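Local coordinates for protein GlcNAc Inducible Gene 2, GIG2 (Candida albicans, PDB 6AKZ) that binds a ferric ion in a cupin-type fold and probably acts as an oxygenase of the DUF1479 family, at residues I198-D203 / Y231-Y237; A223-R229 / W349-L353; T248-S252 / G318-L322. One frame throughout, in Å; residues are numbered along the deposited sequence.

Interaction 1. Residues I198-D203 / Y231-Y237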
loop_
_atom_site.group_PDB
_atom_site.type_symbol
_atom_site.label_atom_id
_atom_site.label_comp_id
_atom_site.label_asym_id
_atom_site.label_seq_id
_atom_site.Cartn_x
_atom_site.Cartn_y
_atom_site.Cartn_z
ATOM N N ILE A 198 -9.308 7.294 -8.448
ATOM C CA ILE A 198 -9.064 8.116 -9.645
ATOM C C ILE A 198 -7.787 9.024 -9.545
ATOM O O ILE A 198 -7.315 9.471 -10.559
ATOM C CB ILE A 198 -10.310 9.026 -9.970
ATOM C CG1 ILE A 198 -10.284 9.634 -11.374
ATOM C CG2 ILE A 198 -10.394 10.209 -8.991
ATOM C CD1 ILE A 198 -10.464 8.718 -12.537
ATOM N N GLU A 199 -7.314 9.283 -8.332
ATOM C CA GLU A 199 -6.166 10.164 -8.083
ATOM C C GLU A 199 -4.896 9.991 -8.927
ATOM O O GLU A 199 -4.237 10.976 -9.260
ATOM C CB GLU A 199 -5.794 10.123 -6.596
ATOM C CG GLU A 199 -6.640 11.032 -5.719
ATOM C CD GLU A 199 -8.062 10.531 -5.562
ATOM O OE1 GLU A 199 -8.374 9.445 -6.095
ATOM O OE2 GLU A 199 -8.868 11.222 -4.904
ATOM N N ARG A 200 -4.544 8.755 -9.257
ATOM C CA ARG A 200 -3.323 8.484 -10.017
ATOM C C ARG A 200 -3.318 9.251 -11.332
ATOM O O ARG A 200 -2.323 9.590 -11.786
ATOM C CB ARG A 200 -3.140 7.012 -10.285
ATOM C CG ARG A 200 -2.889 6.186 -9.034
ATOM C CD ARG A 200 -2.563 4.728 -9.339
ATOM N NE ARG A 200 -2.191 3.898 -8.222
ATOM C CZ ARG A 200 -2.997 3.467 -7.266
ATOM N NH1 ARG A 200 -4.257 3.775 -7.241
ATOM N NH2 ARG A 200 -2.524 2.694 -6.313
ATOM N N TRP A 201 -4.491 9.418 -11.905
ATOM C CA TRP A 201 -4.722 10.218 -13.073
ATOM C C TRP A 201 -5.063 11.667 -12.791
ATOM O O TRP A 201 -4.444 12.556 -13.418
ATOM C CB TRP A 201 -5.832 9.607 -13.880
ATOM C CG TRP A 201 -5.588 8.243 -14.445
ATOM C CD1 TRP A 201 -4.922 7.937 -15.586
ATOM C CD2 TRP A 201 -6.038 7.029 -13.902
ATOM N NE1 TRP A 201 -4.958 6.579 -15.797
ATOM C CE2 TRP A 201 -5.668 6.015 -14.782
ATOM C CE3 TRP A 201 -6.801 6.707 -12.789
ATOM C CZ2 TRP A 201 -5.983 4.681 -14.541
ATOM C CZ3 TRP A 201 -7.157 5.408 -12.586
ATOM C CH2 TRP A 201 -6.740 4.425 -13.434
ATOM N N GLU A 202 -5.946 11.920 -11.859
ATOM C CA GLU A 202 -6.455 13.250 -11.624
ATOM C C GLU A 202 -5.549 14.202 -10.881
ATOM O O GLU A 202 -5.545 15.386 -11.207
ATOM C CB GLU A 202 -7.760 13.203 -10.855
ATOM C CG GLU A 202 -8.548 14.516 -10.964
ATOM C CD GLU A 202 -9.844 14.531 -10.211
ATOM O OE1 GLU A 202 -10.234 13.509 -9.567
ATOM O OE2 GLU A 202 -10.482 15.625 -10.280
ATOM N N ASP A 203 -4.880 13.743 -9.829
ATOM C CA ASP A 203 -3.993 14.636 -9.104
ATOM C C ASP A 203 -2.759 14.983 -9.913
ATOM O O ASP A 203 -2.186 14.134 -10.647
ATOM C CB ASP A 203 -3.627 13.994 -7.746
ATOM C CG ASP A 203 -2.683 14.884 -6.922
ATOM O OD1 ASP A 203 -3.076 16.066 -6.626
ATOM O OD2 ASP A 203 -1.557 14.428 -6.580
ATOM N N TYR A 231 4.525 14.154 -2.676
ATOM C CA TYR A 231 3.631 15.273 -2.697
ATOM C C TYR A 231 2.266 14.951 -3.345
ATOM O O TYR A 231 1.508 15.838 -3.660
ATOM C CB TYR A 231 4.300 16.415 -3.466
ATOM C CG TYR A 231 5.577 16.843 -2.815
ATOM C CD1 TYR A 231 5.562 17.746 -1.741
ATOM C CD2 TYR A 231 6.817 16.343 -3.247
ATOM C CE1 TYR A 231 6.741 18.151 -1.106
ATOM C CE2 TYR A 231 8.010 16.754 -2.613
ATOM C CZ TYR A 231 7.934 17.670 -1.525
ATOM O OH TYR A 231 9.091 18.089 -0.842
ATOM N N SER A 232 2.006 13.671 -3.575
ATOM C CA SER A 232 0.770 13.257 -4.198
ATOM C C SER A 232 -0.356 13.340 -3.145
ATOM O O SER A 232 -0.192 12.999 -1.998
ATOM C CB SER A 232 0.883 11.826 -4.762
ATOM O OG SER A 232 1.078 10.854 -3.724
ATOM N N LYS A 233 -1.525 13.718 -3.635
ATOM C CA LYS A 233 -2.777 13.774 -2.883
ATOM C C LYS A 233 -3.568 12.565 -3.284
ATOM O O LYS A 233 -4.018 12.497 -4.428
ATOM C CB LYS A 233 -3.519 15.047 -3.265
ATOM C CG LYS A 233 -2.768 16.300 -2.919
ATOM C CD LYS A 233 -3.494 17.547 -3.410
ATOM C CE LYS A 233 -4.682 17.837 -2.512
ATOM N NZ LYS A 233 -5.150 19.243 -2.717
ATOM N N GLU A 234 -3.611 11.572 -2.402
ATOM C CA GLU A 234 -4.337 10.363 -2.638
ATOM C C GLU A 234 -5.853 10.542 -2.539
ATOM O O GLU A 234 -6.591 9.652 -2.956
ATOM C CB GLU A 234 -3.894 9.247 -1.656
ATOM C CG GLU A 234 -2.512 8.764 -2.089
ATOM C CD GLU A 234 -2.001 7.553 -1.303
ATOM O OE1 GLU A 234 -2.749 6.959 -0.534
ATOM O OE2 GLU A 234 -0.855 7.192 -1.540
ATOM N N ASN A 235 -6.302 11.674 -1.974
ATOM C CA ASN A 235 -7.729 11.934 -1.783
ATOM C C ASN A 235 -7.994 13.386 -2.112
ATOM O O ASN A 235 -7.719 14.275 -1.354
ATOM C CB ASN A 235 -8.178 11.644 -0.420
ATOM C CG ASN A 235 -9.688 11.813 -0.250
ATOM O OD1 ASN A 235 -10.462 12.053 -1.213
ATOM N ND2 ASN A 235 -10.092 11.716 0.945
ATOM N N LEU A 236 -8.542 13.608 -3.274
ATOM C CA LEU A 236 -8.900 14.973 -3.686
ATOM C C LEU A 236 -10.305 15.409 -3.239
ATOM O O LEU A 236 -10.742 16.519 -3.551
ATOM C CB LEU A 236 -8.834 15.026 -5.188
ATOM C CG LEU A 236 -7.430 15.135 -5.758
ATOM C CD1 LEU A 236 -7.594 15.203 -7.228
ATOM C CD2 LEU A 236 -6.706 16.385 -5.251
ATOM N N TYR A 237 -11.029 14.534 -2.569
ATOM C CA TYR A 237 -12.431 14.685 -2.383
ATOM C C TYR A 237 -12.568 14.875 -0.890
ATOM O O TYR A 237 -13.602 14.603 -0.360
ATOM C CB TYR A 237 -13.170 13.460 -3.010
ATOM C CG TYR A 237 -13.044 13.421 -4.537
ATOM C CD1 TYR A 237 -11.910 12.909 -5.168
ATOM C CD2 TYR A 237 -14.029 13.927 -5.354
ATOM C CE1 TYR A 237 -11.771 12.906 -6.558
ATOM C CE2 TYR A 237 -13.892 13.962 -6.732
ATOM C CZ TYR A 237 -12.769 13.466 -7.341
ATOM O OH TYR A 237 -12.666 13.485 -8.694
HETATM O O HOH W 1 -10.610 9.841 -3.142
#
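Side-chain carboxylates from helix 199-202, E199 and E202, and from D203, the residue that N-caps helix 204-208, anchor the irregular segment 231-237. E199 comes closest along the chain, and its side chain bends at chi2 (71°) to run alongside the carbonyls of K233 and E234. CG packs against the carbonyl O of E234 at 3.1 Å, and OE2 takes the backbone N of L236 on its anti lone pair at 2.9 Å, nearly straight at 171°. That same OE2 lies in the plane of the Y237 ring, at its edge, and a water lies within hydrogen-bonding distance of both OE2 and N235 OD1, though it cannot be said to donate to each. N235 in turn closes an Asx turn, its OD1 accepting from Y237 N, which holds the backbone where the tyrosine begins. From there the phenol reaches back to the helix, and Y237 OH donates to the syn lone pair of E202 OE1 at 2.6 Å. E202 gets there fully extended, CG anti to its own N (chi1 -162°), with L236 CD1 lying 3.8 Å from its CD. At the far end D203 OD2 receives K233 N at 3.0 Å, from well above the carboxylate plane, while the aliphatic part of K233 crosses D203 at about a right angle, CB 3.5 Å from OD1. OD2 also caps Y206 N, so one oxygen ties the loop and starts helix 204-208. R18 forms a salt bridge with E202 OE2 and also bonds to Y237 OH, which probably offsets the negative charge. F19 of helix 18-26 packs against I198, E202 and Y237, and Y206 of helix 204-208 against E199, S232 and E234, placing the contact between these two helices.

Interaction 2. Residues A223-R229 / W349-L353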
loop_
_atom_site.group_PDB
_atom_site.type_symbol
_atom_site.label_atom_id
_atom_site.label_comp_id
_atom_site.label_asym_id
_atom_site.label_seq_id
_atom_site.Cartn_x
_atom_site.Cartn_y
_atom_site.Cartn_z
ATOM N N ALA A 223 9.137 2.322 -10.130
ATOM C CA ALA A 223 8.155 2.303 -8.991
ATOM C C ALA A 223 8.684 2.673 -7.609
ATOM O O ALA A 223 7.896 2.859 -6.658
ATOM C CB ALA A 223 7.542 0.899 -8.920
ATOM N N PHE A 224 9.974 2.840 -7.531
ATOM C CA PHE A 224 10.661 3.029 -6.268
ATOM C C PHE A 224 11.174 4.415 -6.055
ATOM O O PHE A 224 11.697 4.669 -4.981
ATOM C CB PHE A 224 11.707 1.959 -6.043
ATOM C CG PHE A 224 11.099 0.620 -5.970
ATOM C CD1 PHE A 224 10.615 0.121 -4.754
ATOM C CD2 PHE A 224 10.854 -0.114 -7.135
ATOM C CE1 PHE A 224 9.977 -1.102 -4.694
ATOM C CE2 PHE A 224 10.219 -1.343 -7.071
ATOM C CZ PHE A 224 9.742 -1.813 -5.846
ATOM N N LYS A 225 11.013 5.286 -7.057
ATOM C CA LYS A 225 11.453 6.661 -6.946
ATOM C C LYS A 225 10.299 7.527 -6.381
ATOM O O LYS A 225 9.218 7.575 -6.980
ATOM C CB LYS A 225 11.833 7.165 -8.321
ATOM C CG LYS A 225 12.266 8.598 -8.324
ATOM C CD LYS A 225 12.877 8.964 -9.692
ATOM C CE LYS A 225 13.209 10.473 -9.734
ATOM N NZ LYS A 225 14.006 10.646 -10.994
ATOM N N LEU A 226 10.558 8.233 -5.294
ATOM C CA LEU A 226 9.536 8.864 -4.562
ATOM C C LEU A 226 9.474 10.393 -4.616
ATOM O O LEU A 226 8.686 11.011 -3.932
ATOM C CB LEU A 226 9.578 8.324 -3.152
ATOM C CG LEU A 226 9.291 6.863 -2.965
ATOM C CD1 LEU A 226 9.292 6.528 -1.481
ATOM C CD2 LEU A 226 8.012 6.348 -3.616
ATOM N N ASP A 227 10.297 10.996 -5.440
ATOM C CA ASP A 227 10.337 12.466 -5.505
ATOM C C ASP A 227 8.989 13.125 -5.698
ATOM O O ASP A 227 8.664 14.083 -4.986
ATOM C CB ASP A 227 11.285 12.917 -6.626
ATOM C CG ASP A 227 12.720 12.474 -6.433
ATOM O OD1 ASP A 227 13.019 11.267 -6.277
ATOM O OD2 ASP A 227 13.619 13.361 -6.501
ATOM N N GLU A 228 8.194 12.637 -6.636
ATOM C CA GLU A 228 6.902 13.219 -6.937
ATOM C C GLU A 228 5.841 12.628 -5.994
ATOM O O GLU A 228 4.974 13.351 -5.502
ATOM C CB GLU A 228 6.484 12.951 -8.398
ATOM C CG GLU A 228 7.358 13.646 -9.411
ATOM C CD GLU A 228 8.648 12.927 -9.650
ATOM O OE1 GLU A 228 8.725 11.695 -9.433
ATOM O OE2 GLU A 228 9.593 13.579 -10.107
ATOM N N ARG A 229 5.910 11.313 -5.735
ATOM C CA ARG A 229 4.872 10.689 -4.893
ATOM C C ARG A 229 4.725 11.223 -3.482
ATOM O O ARG A 229 3.645 11.170 -2.900
ATOM C CB ARG A 229 5.104 9.166 -4.865
ATOM C CG ARG A 229 3.779 8.442 -4.705
ATOM C CD ARG A 229 3.970 6.975 -4.928
ATOM N NE ARG A 229 2.676 6.312 -4.918
ATOM C CZ ARG A 229 2.351 5.280 -5.705
ATOM N NH1 ARG A 229 3.263 4.733 -6.547
ATOM N NH2 ARG A 229 1.148 4.775 -5.631
ATOM N N TRP A 349 3.492 -5.990 0.001
ATOM C CA TRP A 349 3.300 -5.712 -1.367
ATOM C C TRP A 349 3.299 -4.186 -1.612
ATOM O O TRP A 349 2.831 -3.346 -0.816
ATOM C CB TRP A 349 2.094 -6.383 -2.004
ATOM C CG TRP A 349 0.743 -6.007 -1.449
ATOM C CD1 TRP A 349 -0.147 -5.168 -2.025
ATOM C CD2 TRP A 349 0.153 -6.446 -0.217
ATOM N NE1 TRP A 349 -1.319 -5.024 -1.205
ATOM C CE2 TRP A 349 -1.168 -5.874 -0.141
ATOM C CE3 TRP A 349 0.569 -7.319 0.804
ATOM C CZ2 TRP A 349 -2.046 -6.146 0.913
ATOM C CZ3 TRP A 349 -0.306 -7.544 1.903
ATOM C CH2 TRP A 349 -1.571 -6.973 1.946
ATOM N N HIS A 350 3.830 -3.841 -2.766
ATOM C CA HIS A 350 3.876 -2.433 -3.258
ATOM C C HIS A 350 2.487 -1.818 -3.366
ATOM O O HIS A 350 1.508 -2.477 -3.682
ATOM C CB HIS A 350 4.606 -2.323 -4.587
ATOM C CG HIS A 350 5.023 -0.943 -4.960
ATOM N ND1 HIS A 350 4.207 -0.074 -5.643
ATOM C CD2 HIS A 350 6.230 -0.338 -4.887
ATOM C CE1 HIS A 350 4.865 1.037 -5.916
ATOM N NE2 HIS A 350 6.102 0.903 -5.457
ATOM N N CYS A 351 2.375 -0.551 -2.981
ATOM C CA CYS A 351 1.112 0.149 -3.030
ATOM C C CYS A 351 0.424 0.124 -4.388
ATOM O O CYS A 351 -0.783 0.305 -4.472
ATOM C CB CYS A 351 1.252 1.609 -2.503
ATOM S SG CYS A 351 2.448 2.576 -3.458
ATOM N N ASP A 352 1.168 -0.116 -5.438
ATOM C CA ASP A 352 0.615 -0.213 -6.801
ATOM C C ASP A 352 0.413 -1.640 -7.281
ATOM O O ASP A 352 0.245 -1.851 -8.509
ATOM C CB ASP A 352 1.480 0.555 -7.794
ATOM C CG ASP A 352 1.231 2.075 -7.807
ATOM O OD1 ASP A 352 0.270 2.566 -7.125
ATOM O OD2 ASP A 352 2.117 2.782 -8.404
ATOM N N LEU A 353 0.487 -2.651 -6.386
ATOM C CA LEU A 353 0.337 -4.013 -6.856
ATOM C C LEU A 353 -1.144 -4.476 -6.812
ATOM O O LEU A 353 -1.867 -4.331 -5.779
ATOM C CB LEU A 353 1.176 -4.960 -6.009
ATOM C CG LEU A 353 1.558 -6.203 -6.754
ATOM C CD1 LEU A 353 2.604 -5.872 -7.810
ATOM C CD2 LEU A 353 2.095 -7.325 -5.879
#
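R229 stretches across to D352 from the loop 223-229. CB starts toward the turn, and the chain then runs extended from CG to NE, which carries the guanidinium to the turn just after strand 346-350. NE passes 4.0 Å from C351 SG, and CZ comes closer to the sulfur, which sits over one face of the guanidinium, offset toward its rim. The two terminal nitrogens grip the carboxylate end-on: NH1 to D352 OD2 at 2.9 Å and NH2 to D352 OD1 at 2.8 Å, the latter nearly straight at 173°. Both oxygens lie in the guanidinium plane, yet each is met from above the carboxylate plane, since the two flat groups are turned 44° apart. H350 makes the second link. Its NE2 donates to A223 O at 2.9 Å, approaching from above the carbonyl plane, and the CB of A223 packs close to the same imidazole. The ring also points its edge at the face of F224 in a T-shaped pair, centroids 5.2 Å apart. Its other nitrogen, ND1, accepts D352 N at 3.0 Å, inside the type I turn from H350 to L353. With NE2 donating and ND1 accepting, both ring nitrogens are engaged and the rotation of the imidazole is fixed. D352 is shared further: OD1 also pairs with R200 and OD2 takes the hydroxyl of Y210. Two arginines and a tyrosine round one buried carboxylate would probably keep it ionised, and the ion pair fastens the long loop to the turn that leads on to the iron ligand H355.

Interaction 3. Residues T248-S252 / G318-L322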
loop_
_atom_site.group_PDB
_atom_site.type_symbol
_atom_site.label_atom_id
_atom_site.label_comp_id
_atom_site.label_asym_id
_atom_site.label_seq_id
_atom_site.Cartn_x
_atom_site.Cartn_y
_atom_site.Cartn_z
ATOM N N THR A 248 -13.952 3.649 2.980
ATOM C CA THR A 248 -13.017 3.120 1.948
ATOM C C THR A 248 -11.659 3.846 1.746
ATOM O O THR A 248 -10.810 3.375 0.985
ATOM C CB THR A 248 -13.686 2.974 0.554
ATOM O OG1 THR A 248 -13.540 4.177 -0.237
ATOM C CG2 THR A 248 -15.178 2.561 0.690
ATOM N N ILE A 249 -11.455 4.985 2.406
ATOM C CA ILE A 249 -10.304 5.862 2.118
ATOM C C ILE A 249 -9.269 5.596 3.173
ATOM O O ILE A 249 -9.623 5.617 4.325
ATOM C CB ILE A 249 -10.697 7.332 2.334
ATOM C CG1 ILE A 249 -11.815 7.767 1.361
ATOM C CG2 ILE A 249 -9.449 8.212 2.279
ATOM C CD1 ILE A 249 -11.375 8.133 -0.036
ATOM N N CYS A 250 -8.012 5.384 2.809
ATOM C CA CYS A 250 -6.944 5.299 3.831
ATOM C C CYS A 250 -6.183 6.620 3.845
ATOM O O CYS A 250 -5.686 7.058 2.835
ATOM C CB CYS A 250 -6.035 4.113 3.602
ATOM S SG CYS A 250 -4.400 4.272 4.403
ATOM N N SER A 251 -6.083 7.247 5.009
ATOM C CA SER A 251 -5.586 8.604 5.134
ATOM C C SER A 251 -4.068 8.716 5.115
ATOM O O SER A 251 -3.582 9.813 5.057
ATOM C CB SER A 251 -6.059 9.230 6.472
ATOM O OG SER A 251 -7.406 9.544 6.355
ATOM N N SER A 252 -3.331 7.634 5.185
ATOM C CA SER A 252 -1.861 7.702 5.168
ATOM C C SER A 252 -1.310 7.351 3.760
ATOM O O SER A 252 -1.987 6.714 2.951
ATOM C CB SER A 252 -1.310 6.712 6.198
ATOM O OG SER A 252 -1.555 5.350 5.768
ATOM N N GLY A 318 -13.641 9.739 -5.465
ATOM C CA GLY A 318 -13.948 9.948 -4.079
ATOM C C GLY A 318 -13.813 8.721 -3.212
ATOM O O GLY A 318 -14.066 8.767 -2.027
ATOM N N THR A 319 -13.468 7.579 -3.816
ATOM C CA THR A 319 -13.295 6.332 -3.068
ATOM C C THR A 319 -11.826 5.888 -3.138
ATOM O O THR A 319 -11.028 6.506 -3.819
ATOM C CB THR A 319 -14.212 5.210 -3.581
ATOM O OG1 THR A 319 -13.761 4.812 -4.879
ATOM C CG2 THR A 319 -15.679 5.756 -3.664
ATOM N N GLY A 320 -11.463 4.882 -2.345
ATOM C CA GLY A 320 -10.031 4.576 -2.156
ATOM C C GLY A 320 -9.484 3.473 -3.016
ATOM O O GLY A 320 -8.291 3.210 -2.929
ATOM N N GLN A 321 -10.353 2.800 -3.763
ATOM C CA GLN A 321 -9.977 1.610 -4.502
ATOM C C GLN A 321 -10.236 1.757 -5.958
ATOM O O GLN A 321 -11.274 2.263 -6.372
ATOM C CB GLN A 321 -10.737 0.371 -4.008
ATOM C CG GLN A 321 -10.369 -0.227 -2.666
ATOM C CD GLN A 321 -10.812 0.602 -1.513
ATOM O OE1 GLN A 321 -12.000 0.983 -1.404
ATOM N NE2 GLN A 321 -9.875 0.898 -0.622
ATOM N N LEU A 322 -9.316 1.252 -6.761
ATOM C CA LEU A 322 -9.511 1.147 -8.178
ATOM C C LEU A 322 -9.796 -0.300 -8.464
ATOM O O LEU A 322 -8.926 -1.171 -8.224
ATOM C CB LEU A 322 -8.252 1.580 -8.986
ATOM C CG LEU A 322 -8.202 1.218 -10.469
ATOM C CD1 LEU A 322 -9.194 2.093 -11.216
ATOM C CD2 LEU A 322 -6.863 1.413 -11.097
#
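Two irregular segments meet here, closest where I249 and G320 bring their CA atoms to 4.5 Å. T248 supplies both polar links. Its OG1 accepts G320 N at 3.0 Å, while its carbonyl O receives Q321 NE2 at 3.1 Å, the amide nitrogen lying in the carbonyl plane. G320, having no side chain, lets its CA come within 3.5 Å of T248 O in a CA-H...O contact. Q321 turns its amide back by a bend at chi2 (72°), which also leaves OE1 3.3 Å from T248 CB. I249 lays CD1 3.4 Å from G318 O and near the carbonyl carbon of T319, a methyl resting against backbone carbonyls. T248 OG1 also packs against the CB of T319, whose own hydroxyl bonds to V316 O. The most telling partner of Q321 lies outside: NE2 also bonds to D194 OD1, so the amide joins T248 O to a carboxylate that binds the ferric ion, and its side chain touches the ligand H192 as well. Q321 is thus a second-shell residue beside the His-Asp-His site of H192, D194 and H355, the facial triad familiar from cupin-fold iron oxygenases.

How the interactions relate
Interaction 2 is wholly buried, interaction 1 partly so, and interaction 3 lies at the surface near the metal. All three use the long connection between helix 211-214 and strand 256-261, and fasten it to the turn after strand 346-350, to helix 199-202 and to the segment leading into strand 322-323. The buried contact relies on an ion pair and a T-shaped ring pair; interaction 1 on carboxylates taking backbone N-H groups and a phenol; interaction 3 on neutral hydroxyl, amide and carbonyl bonds. R200 of interaction 1 reaches D352 of interaction 2, and Y237 packs on G318 of interaction 3, whereas interactions 2 and 3 do not touch.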